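Local coordinates for protein arginase, mitochondrial (Medicago truncatula, PDB 6VSS) that hydrolyses L-arginine to L-ornithine and urea at a two-manganese centre, and also converts agmatine to putrescine and urea, at residues 57-63 / 109-113; 78-84 / 312-317; 151-155 / 335-341. Residues are numbered along the deposited sequence.

Contact 1: residues 57-63 / 109-113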
loop_
_atom_site.group_PDB
_atom_site.type_symbol
_atom_site.label_atom_id
_atom_site.label_comp_id
_atom_site.label_asym_id
_atom_site.label_seq_id
_atom_site.Cartn_x
_atom_site.Cartn_y
_atom_site.Cartn_z
ATOM N N LEU B 57 -11.386 21.743 -38.898
ATOM C CA LEU B 57 -11.337 20.325 -39.347
ATOM C C LEU B 57 -12.600 19.940 -40.127
ATOM O O LEU B 57 -12.503 19.080 -40.995
ATOM C CB LEU B 57 -11.207 19.442 -38.118
ATOM C CG LEU B 57 -9.895 19.600 -37.374
ATOM C CD1 LEU B 57 -9.929 18.742 -36.123
ATOM C CD2 LEU B 57 -8.726 19.249 -38.284
ATOM N N GLY B 58 -13.745 20.533 -39.786
ATOM C CA GLY B 58 -15.085 20.148 -40.264
ATOM C C GLY B 58 -15.479 18.719 -39.928
ATOM O O GLY B 58 -14.682 18.001 -39.258
ATOM N N GLY B 59 -16.666 18.314 -40.415
ATOM C CA GLY B 59 -17.272 16.974 -40.267
ATOM C C GLY B 59 -17.614 16.665 -38.812
ATOM O O GLY B 59 -17.314 15.567 -38.347
ATOM N N VAL B 60 -18.202 17.620 -38.102
ATOM C CA VAL B 60 -18.353 17.575 -36.625
ATOM C C VAL B 60 -19.560 18.418 -36.238
ATOM O O VAL B 60 -19.642 19.589 -36.637
ATOM C CB VAL B 60 -17.093 18.093 -35.920
ATOM C CG1 VAL B 60 -16.727 19.499 -36.375
ATOM C CG2 VAL B 60 -17.248 18.028 -34.402
ATOM N N ALA B 61 -20.461 17.794 -35.505
ATOM C CA ALA B 61 -21.684 18.393 -34.959
ATOM C C ALA B 61 -21.444 18.715 -33.494
ATOM O O ALA B 61 -22.014 19.694 -33.036
ATOM C CB ALA B 61 -22.834 17.436 -35.113
ATOM N N ALA B 62 -20.659 17.909 -32.775
ATOM C CA ALA B 62 -20.391 18.190 -31.345
ATOM C C ALA B 62 -19.055 17.586 -30.925
ATOM O O ALA B 62 -18.686 16.474 -31.436
ATOM C CB ALA B 62 -21.522 17.698 -30.460
ATOM N N THR B 63 -18.364 18.307 -30.036
ATOM C CA THR B 63 -17.084 17.880 -29.439
ATOM C C THR B 63 -17.123 18.013 -27.912
ATOM O O THR B 63 -17.274 19.136 -27.359
ATOM C CB THR B 63 -15.923 18.586 -30.146
ATOM O OG1 THR B 63 -15.875 18.095 -31.491
ATOM C CG2 THR B 63 -14.600 18.360 -29.436
ATOM N N ASP B 109 -8.638 11.844 -32.475
ATOM C CA ASP B 109 -9.366 12.879 -33.231
ATOM C C ASP B 109 -9.808 13.954 -32.236
ATOM O O ASP B 109 -10.571 13.670 -31.337
ATOM C CB ASP B 109 -10.441 12.206 -34.069
ATOM C CG ASP B 109 -11.223 13.134 -34.975
ATOM O OD1 ASP B 109 -11.169 14.379 -34.783
ATOM O OD2 ASP B 109 -11.940 12.598 -35.838
ATOM N N PRO B 110 -9.349 15.226 -32.343
ATOM C CA PRO B 110 -9.812 16.301 -31.477
ATOM C C PRO B 110 -11.316 16.557 -31.513
ATOM O O PRO B 110 -11.833 17.128 -30.569
ATOM C CB PRO B 110 -9.124 17.548 -32.025
ATOM C CG PRO B 110 -7.891 17.008 -32.672
ATOM C CD PRO B 110 -8.329 15.701 -33.281
ATOM N N ARG B 111 -11.987 16.103 -32.557
ATOM C CA ARG B 111 -13.435 16.344 -32.700
ATOM C C ARG B 111 -14.166 15.376 -31.772
ATOM O O ARG B 111 -15.297 15.585 -31.482
ATOM C CB ARG B 111 -13.832 16.153 -34.161
ATOM C CG ARG B 111 -13.147 17.123 -35.110
ATOM C CD ARG B 111 -13.477 16.763 -36.552
ATOM N NE ARG B 111 -12.911 15.467 -36.883
ATOM C CZ ARG B 111 -12.845 14.965 -38.106
ATOM N NH1 ARG B 111 -13.307 15.660 -39.137
ATOM N NH2 ARG B 111 -12.323 13.759 -38.288
ATOM N N VAL B 112 -13.501 14.322 -31.342
ATOM C CA VAL B 112 -14.083 13.357 -30.376
ATOM C C VAL B 112 -13.896 13.873 -28.954
ATOM O O VAL B 112 -14.814 13.735 -28.155
ATOM C CB VAL B 112 -13.446 11.979 -30.550
ATOM C CG1 VAL B 112 -14.026 11.014 -29.539
ATOM C CG2 VAL B 112 -13.649 11.503 -31.973
ATOM N N ILE B 113 -12.721 14.388 -28.625
ATOM C CA ILE B 113 -12.477 14.887 -27.239
ATOM C C ILE B 113 -11.341 15.899 -27.247
ATOM O O ILE B 113 -10.356 15.714 -27.965
ATOM C CB ILE B 113 -12.232 13.720 -26.267
ATOM C CG1 ILE B 113 -12.306 14.212 -24.821
ATOM C CG2 ILE B 113 -10.892 13.028 -26.597
ATOM C CD1 ILE B 113 -12.022 13.136 -23.829
#
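Arg-111 lays its side chain along the turn that follows helix 25-57, its aliphatic part running past Leu-57 and Val-60: CD1 of Leu-57 lies 3.7 Å from CG of Arg-111, and CB of Val-60 lies 3.9 Å from CD of Arg-111. Leu-57 also reaches the neighbouring proline, its CD1 being 4.3 Å from CB of Pro-110. At the far end, NH1 of Arg-111 donates to O of Gly-58 (2.7 Å, N-H...O angle 160°), which lies at the edge of the guanidinium. Gly-58 and Gly-59 both have positive phi, and through them the chain turns away from the helix end. The guanidinium is held on its other side by Asp-109: NH2 of Arg-111 forms a salt bridge with OD2 of Asp-109 (2.7 Å), while OD1 of Asp-109 accepts from both NE (2.9 Å) and the backbone N (2.9 Å) of Arg-111, the latter bond defining an Asx turn. Nearer the sheet, OG1 of Thr-63 donates to O of Arg-111 at 2.6 Å, and CG2 of Thr-63 sits 3.2 Å from O of Pro-110. Met-54 of helix 25-57 touches Thr-63, Pro-110 and Arg-111, and Ala-61 and Ala-62 form a classic beta bulge opposite Lys-341. The contact thus joins two loops that lead into the adjacent parallel strands 63-69 and 113-118. The charge of Arg-111 is met within its own loop by Asp-109, and the link to the other loop is made by two hydrogen bonds to backbone carbonyls and by the apolar stem of Arg-111.

Contact 2: residues 78-84 / 312-317; sequences HEGSAFA and EYNPQR
Residues 80-83 form a short 3-10 segment, with Phe-83 N bonded to Gly-80 O (2.9 Å) and Ala-84 N to Ser-81 O (3.0 Å). Against it lies irregular segment 312-317, closest where the CA atoms of Ser-81 and Asn-314 stand 4.1 Å apart. Gly-80 provides the hollow: its CA is 3.2 Å from both Asn-314 OD1 and Gln-316 OE1, and a CB there would clash with Asn-314 OD1. Asn-314 (chi1 t) bonds through ND2 to Ser-282 OG. Gln-316 OE1 lies at the edge of two rings, 3.3 Å from His-78 CE1 and 3.4 Å from Phe-83 CE2. The ring of Pro-315 is one bump, its CG 3.9 Å from Phe-83 CB and its CD 4.2 Å from Ala-84 CB. Ala-84 CB also meets Tyr-313 CD2 (3.8 Å). His-78 (chi1 t) accepts from Gly-80 N at ND1 (3.0 Å) and receives Arg-317 CD over its face, a CH-pi contact 4.2 Å from the centroid. Glu-312 (positive phi; chi1, chi2 both m) has OE2 2.6 Å from a water that is 3.3 Å from His-78 O; its OE1 bonds to His-160 N and His-200 ND1. These loops follow strands 63-69 and 305-311 of the arginase fold and bring Glu-312, inferred to bind substrate, beside the dimanganese site, its side chain about 5 Å from a manganese ion at the nearest atoms.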
loop_
_atom_site.group_PDB
_atom_site.type_symbol
_atom_site.label_atom_id
_atom_site.label_comp_id
_atom_site.label_asym_id
_atom_site.label_seq_id
_atom_site.Cartn_x
_atom_site.Cartn_y
_atom_site.Cartn_z
ATOM N N HIS B 78 -14.009 14.535 3.004
ATOM C CA HIS B 78 -12.640 14.603 2.436
ATOM C C HIS B 78 -12.634 15.459 1.158
ATOM O O HIS B 78 -13.498 15.238 0.261
ATOM C CB HIS B 78 -12.103 13.163 2.287
ATOM C CG HIS B 78 -10.635 13.130 2.101
ATOM N ND1 HIS B 78 -10.034 13.739 1.019
ATOM C CD2 HIS B 78 -9.633 12.615 2.870
ATOM C CE1 HIS B 78 -8.721 13.576 1.116
ATOM N NE2 HIS B 78 -8.445 12.896 2.244
ATOM N N GLU B 79 -11.722 16.417 1.072
ATOM C CA GLU B 79 -11.676 17.407 -0.039
ATOM C C GLU B 79 -10.727 17.012 -1.184
ATOM O O GLU B 79 -10.543 17.811 -2.064
ATOM C CB GLU B 79 -11.242 18.752 0.543
ATOM C CG GLU B 79 -12.158 19.256 1.650
ATOM C CD GLU B 79 -11.939 20.674 2.150
ATOM O OE1 GLU B 79 -11.164 21.401 1.564
ATOM O OE2 GLU B 79 -12.535 21.016 3.137
ATOM N N GLY B 80 -10.167 15.810 -1.153
ATOM C CA GLY B 80 -9.218 15.303 -2.161
ATOM C C GLY B 80 -9.708 15.369 -3.599
ATOM O O GLY B 80 -8.856 15.442 -4.521
ATOM N N SER B 81 -11.014 15.291 -3.871
ATOM C CA SER B 81 -11.473 15.362 -5.291
ATOM C C SER B 81 -11.033 16.704 -5.912
ATOM O O SER B 81 -10.995 16.760 -7.108
ATOM C CB SER B 81 -12.948 15.113 -5.457
ATOM O OG SER B 81 -13.691 16.169 -4.832
ATOM N N ALA B 82 -10.586 17.717 -5.155
ATOM C CA ALA B 82 -10.056 18.981 -5.731
ATOM C C ALA B 82 -8.853 18.691 -6.647
ATOM O O ALA B 82 -8.651 19.412 -7.618
ATOM C CB ALA B 82 -9.716 19.944 -4.616
ATOM N N PHE B 83 -8.154 17.563 -6.444
ATOM C CA PHE B 83 -6.898 17.262 -7.152
ATOM C C PHE B 83 -7.206 16.416 -8.376
ATOM O O PHE B 83 -6.273 16.101 -9.137
ATOM C CB PHE B 83 -5.890 16.569 -6.221
ATOM C CG PHE B 83 -5.533 17.379 -5.003
ATOM C CD1 PHE B 83 -4.876 18.587 -5.118
ATOM C CD2 PHE B 83 -5.917 16.981 -3.738
ATOM C CE1 PHE B 83 -4.599 19.361 -3.999
ATOM C CE2 PHE B 83 -5.573 17.719 -2.608
ATOM C CZ PHE B 83 -4.944 18.918 -2.744
ATOM N N ALA B 84 -8.468 16.021 -8.550
ATOM C CA ALA B 84 -8.859 15.027 -9.568
ATOM C C ALA B 84 -8.591 15.446 -11.023
ATOM O O ALA B 84 -8.105 14.631 -11.817
ATOM C CB ALA B 84 -10.280 14.613 -9.323
ATOM N N GLU B 312 -16.089 13.408 -8.005
ATOM C CA GLU B 312 -15.848 12.745 -6.727
ATOM C C GLU B 312 -14.733 11.686 -6.917
ATOM O O GLU B 312 -14.435 10.994 -5.928
ATOM C CB GLU B 312 -17.145 12.109 -6.193
ATOM C CG GLU B 312 -18.193 13.088 -5.666
ATOM C CD GLU B 312 -17.979 13.762 -4.325
ATOM O OE1 GLU B 312 -18.580 14.868 -4.118
ATOM O OE2 GLU B 312 -17.185 13.253 -3.520
ATOM N N TYR B 313 -13.985 11.655 -8.040
ATOM C CA TYR B 313 -12.675 10.952 -8.027
ATOM C C TYR B 313 -11.790 11.697 -6.996
ATOM O O TYR B 313 -11.658 12.918 -7.095
ATOM C CB TYR B 313 -11.965 10.859 -9.383
ATOM C CG TYR B 313 -10.555 10.340 -9.267
ATOM C CD1 TYR B 313 -10.257 9.240 -8.477
ATOM C CD2 TYR B 313 -9.493 10.934 -9.943
ATOM C CE1 TYR B 313 -8.959 8.747 -8.376
ATOM C CE2 TYR B 313 -8.185 10.483 -9.807
ATOM C CZ TYR B 313 -7.919 9.363 -9.050
ATOM O OH TYR B 313 -6.631 8.861 -8.967
ATOM N N ASN B 314 -11.211 10.954 -6.041
ATOM C CA ASN B 314 -10.315 11.473 -4.976
ATOM C C ASN B 314 -8.990 10.737 -5.102
ATOM O O ASN B 314 -8.799 9.650 -4.558
ATOM C CB ASN B 314 -11.008 11.266 -3.619
ATOM C CG ASN B 314 -10.242 11.908 -2.478
ATOM O OD1 ASN B 314 -9.047 12.162 -2.624
ATOM N ND2 ASN B 314 -10.927 12.175 -1.362
ATOM N N PRO B 315 -7.986 11.330 -5.764
ATOM C CA PRO B 315 -6.695 10.678 -5.916
ATOM C C PRO B 315 -5.932 10.442 -4.604
ATOM O O PRO B 315 -5.151 9.552 -4.542
ATOM C CB PRO B 315 -5.885 11.627 -6.820
ATOM C CG PRO B 315 -6.682 12.877 -6.973
ATOM C CD PRO B 315 -8.059 12.643 -6.408
ATOM N N GLN B 316 -6.224 11.198 -3.559
ATOM C CA GLN B 316 -5.646 10.962 -2.206
ATOM C C GLN B 316 -6.193 9.675 -1.612
ATOM O O GLN B 316 -5.627 9.300 -0.648
ATOM C CB GLN B 316 -5.995 12.049 -1.191
ATOM C CG GLN B 316 -5.324 13.358 -1.534
ATOM C CD GLN B 316 -5.500 14.464 -0.524
ATOM O OE1 GLN B 316 -6.466 15.204 -0.581
ATOM N NE2 GLN B 316 -4.500 14.667 0.326
ATOM N N ARG B 317 -7.273 9.104 -2.117
ATOM C CA ARG B 317 -7.786 7.852 -1.510
ATOM C C ARG B 317 -7.668 6.696 -2.504
ATOM O O ARG B 317 -8.199 5.640 -2.225
ATOM C CB ARG B 317 -9.201 8.053 -0.981
ATOM C CG ARG B 317 -9.311 9.260 -0.066
ATOM C CD ARG B 317 -10.102 9.114 1.197
ATOM N NE ARG B 317 -11.243 8.278 0.963
ATOM C CZ ARG B 317 -11.680 7.368 1.802
ATOM N NH1 ARG B 317 -11.084 7.183 2.963
ATOM N NH2 ARG B 317 -12.733 6.657 1.485
HETATM O O HOH W 1 -16.133 14.614 -1.549
#

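Contact 3: residues 151-155 / 335-341; sequences LRPLV and LAAKMSK
Strand 151-155 runs nearly antiparallel to residues 335-339, the last turn of helix 323-339; the axes of these short segments approach to 10.1 Å and cross at 156°. In register, CA of Leu-154 lies 7.4 Å from CA of Ala-336, and CA of Arg-152 lies 7.7 Å from CA of Met-339. Leu-154 (chi1 and chi2 both t) points toward the helix and places CD1 3.8 Å from CG of Leu-335 (chi1 t, chi2 p) and 3.9 Å from CB of Ala-336. Met-339 is extended at chi1 and chi2 (t, t) and turns at chi3 (p), bringing its CE 3.7 Å from CB of Leu-154 and 3.5 Å from O of Arg-152, with SD 3.9 Å from CB of Arg-152. Arg-152, m at chi1 and t at chi2 and chi3, reaches out so that CE of Lys-341 (chi1 -100°, between wells) lies over one face of its guanidinium. The like charges NH2 of Arg-152 and NZ of Lys-341 are 3.6 Å apart, but both residues form salt bridges with Asp-304. Ser-340 leaves the helix, and Lys-341 ends the chain. In this alpha/beta fold strand 151-157 lies between strands 63-69 and 305-311; the end of helix 323-339 packs on one face of the sheet, while Pro-153, whose CA-to-CB bond points away from 335-341, touches helix 131-146.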
loop_
_atom_site.group_PDB
_atom_site.type_symbol
_atom_site.label_atom_id
_atom_site.label_comp_id
_atom_site.label_asym_id
_atom_site.label_seq_id
_atom_site.Cartn_x
_atom_site.Cartn_y
_atom_site.Cartn_z
ATOM N N LEU B 151 -18.315 22.796 -29.511
ATOM C CA LEU B 151 -17.856 22.303 -28.187
ATOM C C LEU B 151 -19.067 22.078 -27.294
ATOM O O LEU B 151 -19.987 22.945 -27.275
ATOM C CB LEU B 151 -16.937 23.311 -27.510
ATOM C CG LEU B 151 -15.701 23.747 -28.292
ATOM C CD1 LEU B 151 -14.772 24.510 -27.364
ATOM C CD2 LEU B 151 -15.002 22.559 -28.929
ATOM N N ARG B 152 -19.022 21.001 -26.519
ATOM C CA ARG B 152 -20.022 20.652 -25.486
ATOM C C ARG B 152 -19.257 20.320 -24.190
ATOM O O ARG B 152 -18.307 19.549 -24.238
ATOM C CB ARG B 152 -20.980 19.563 -25.954
ATOM C CG ARG B 152 -21.934 20.002 -27.051
ATOM C CD ARG B 152 -23.051 19.005 -27.262
ATOM N NE ARG B 152 -23.765 19.329 -28.475
ATOM C CZ ARG B 152 -24.969 18.918 -28.817
ATOM N NH1 ARG B 152 -25.666 18.118 -28.041
ATOM N NH2 ARG B 152 -25.480 19.310 -29.965
ATOM N N PRO B 153 -19.667 20.904 -23.056
ATOM C CA PRO B 153 -18.940 20.807 -21.790
ATOM C C PRO B 153 -19.047 19.431 -21.124
ATOM O O PRO B 153 -20.160 18.994 -20.795
ATOM C CB PRO B 153 -19.622 21.861 -20.920
ATOM C CG PRO B 153 -21.012 21.844 -21.437
ATOM C CD PRO B 153 -20.800 21.821 -22.939
ATOM N N LEU B 154 -17.903 18.768 -21.012
ATOM C CA LEU B 154 -17.715 17.556 -20.169
ATOM C C LEU B 154 -16.860 18.014 -18.965
ATOM O O LEU B 154 -15.677 18.245 -19.083
ATOM C CB LEU B 154 -17.135 16.422 -21.023
ATOM C CG LEU B 154 -17.365 15.015 -20.466
ATOM C CD1 LEU B 154 -16.901 13.919 -21.448
ATOM C CD2 LEU B 154 -16.603 14.870 -19.138
ATOM N N VAL B 155 -17.531 18.317 -17.858
ATOM C CA VAL B 155 -16.892 18.880 -16.651
ATOM C C VAL B 155 -16.180 17.778 -15.857
ATOM O O VAL B 155 -16.787 16.694 -15.592
ATOM C CB VAL B 155 -17.914 19.683 -15.846
ATOM C CG1 VAL B 155 -17.357 20.133 -14.514
ATOM C CG2 VAL B 155 -18.421 20.877 -16.675
ATOM N N LEU B 335 -18.338 8.635 -22.011
ATOM C CA LEU B 335 -19.276 9.787 -22.039
ATOM C C LEU B 335 -18.983 10.648 -23.263
ATOM O O LEU B 335 -19.958 11.011 -23.954
ATOM C CB LEU B 335 -19.204 10.586 -20.730
ATOM C CG LEU B 335 -20.046 11.882 -20.672
ATOM C CD1 LEU B 335 -21.457 11.654 -21.149
ATOM C CD2 LEU B 335 -20.097 12.423 -19.243
ATOM N N ALA B 336 -17.708 11.011 -23.517
ATOM C CA ALA B 336 -17.299 11.782 -24.717
ATOM C C ALA B 336 -17.765 11.067 -26.013
ATOM O O ALA B 336 -18.300 11.741 -26.884
ATOM C CB ALA B 336 -15.818 12.061 -24.740
ATOM N N ALA B 337 -17.542 9.752 -26.134
ATOM C CA ALA B 337 -17.940 8.914 -27.284
ATOM C C ALA B 337 -19.440 9.081 -27.556
ATOM O O ALA B 337 -19.836 9.089 -28.743
ATOM C CB ALA B 337 -17.556 7.463 -27.047
ATOM N N LYS B 338 -20.274 9.148 -26.525
ATOM C CA LYS B 338 -21.722 9.377 -26.688
ATOM C C LYS B 338 -22.036 10.849 -26.984
ATOM O O LYS B 338 -22.997 11.121 -27.726
ATOM C CB LYS B 338 -22.460 8.936 -25.421
ATOM C CG LYS B 338 -22.574 7.423 -25.280
ATOM C CD LYS B 338 -23.543 6.802 -26.279
ATOM C CE LYS B 338 -24.990 7.098 -25.943
ATOM N NZ LYS B 338 -25.857 5.996 -26.430
ATOM N N MET B 339 -21.383 11.796 -26.332
ATOM C CA MET B 339 -21.825 13.200 -26.465
ATOM C C MET B 339 -21.266 13.790 -27.785
ATOM O O MET B 339 -21.914 14.632 -28.421
ATOM C CB MET B 339 -21.370 14.014 -25.250
ATOM C CG MET B 339 -21.612 15.486 -25.432
ATOM S SD MET B 339 -21.636 16.362 -23.875
ATOM C CE MET B 339 -19.906 16.500 -23.503
ATOM N N SER B 340 -20.081 13.360 -28.202
ATOM C CA SER B 340 -19.473 13.763 -29.484
ATOM C C SER B 340 -20.238 13.162 -30.657
ATOM O O SER B 340 -20.736 12.050 -30.570
ATOM C CB SER B 340 -18.023 13.444 -29.521
ATOM O OG SER B 340 -17.349 14.290 -28.598
ATOM N N LYS B 341 -20.223 13.883 -31.761
ATOM C CA LYS B 341 -21.170 13.687 -32.890
ATOM C C LYS B 341 -20.629 14.450 -34.095
ATOM O O LYS B 341 -19.824 15.383 -33.917
ATOM C CB LYS B 341 -22.538 14.274 -32.527
ATOM C CG LYS B 341 -23.579 13.304 -32.068
ATOM C CD LYS B 341 -24.641 13.973 -31.265
ATOM C CE LYS B 341 -25.150 15.291 -31.805
ATOM N NZ LYS B 341 -26.139 15.839 -30.850
ATOM O OXT LYS B 341 -21.076 14.044 -35.163
#

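Contacts 1 and 3 are neighbours, their centres 10 Å apart; Thr-63 O lies 2.7 Å from Arg-152 N and Val-112 O lies 2.6 Å from Ser-340 OG, both probable hydrogen bonds. Contact 2 lies across the chain's centre from contact 3, at the ends of the strands that carry the active site. Contact 1 is partly buried and mixed, with hydrogen bonds to backbone carbonyls and apolar packing, pairing loops ahead of strands; contact 3 is a buried, mainly apolar join of strand to helix, with charges at its outer end. Contact 2 is also buried, but loop meets loop by close shape fit. Segment 312-317 lies in the loop between strand 305-311 and helix 323-339, and contact 3 holds the C-terminal end of that helix.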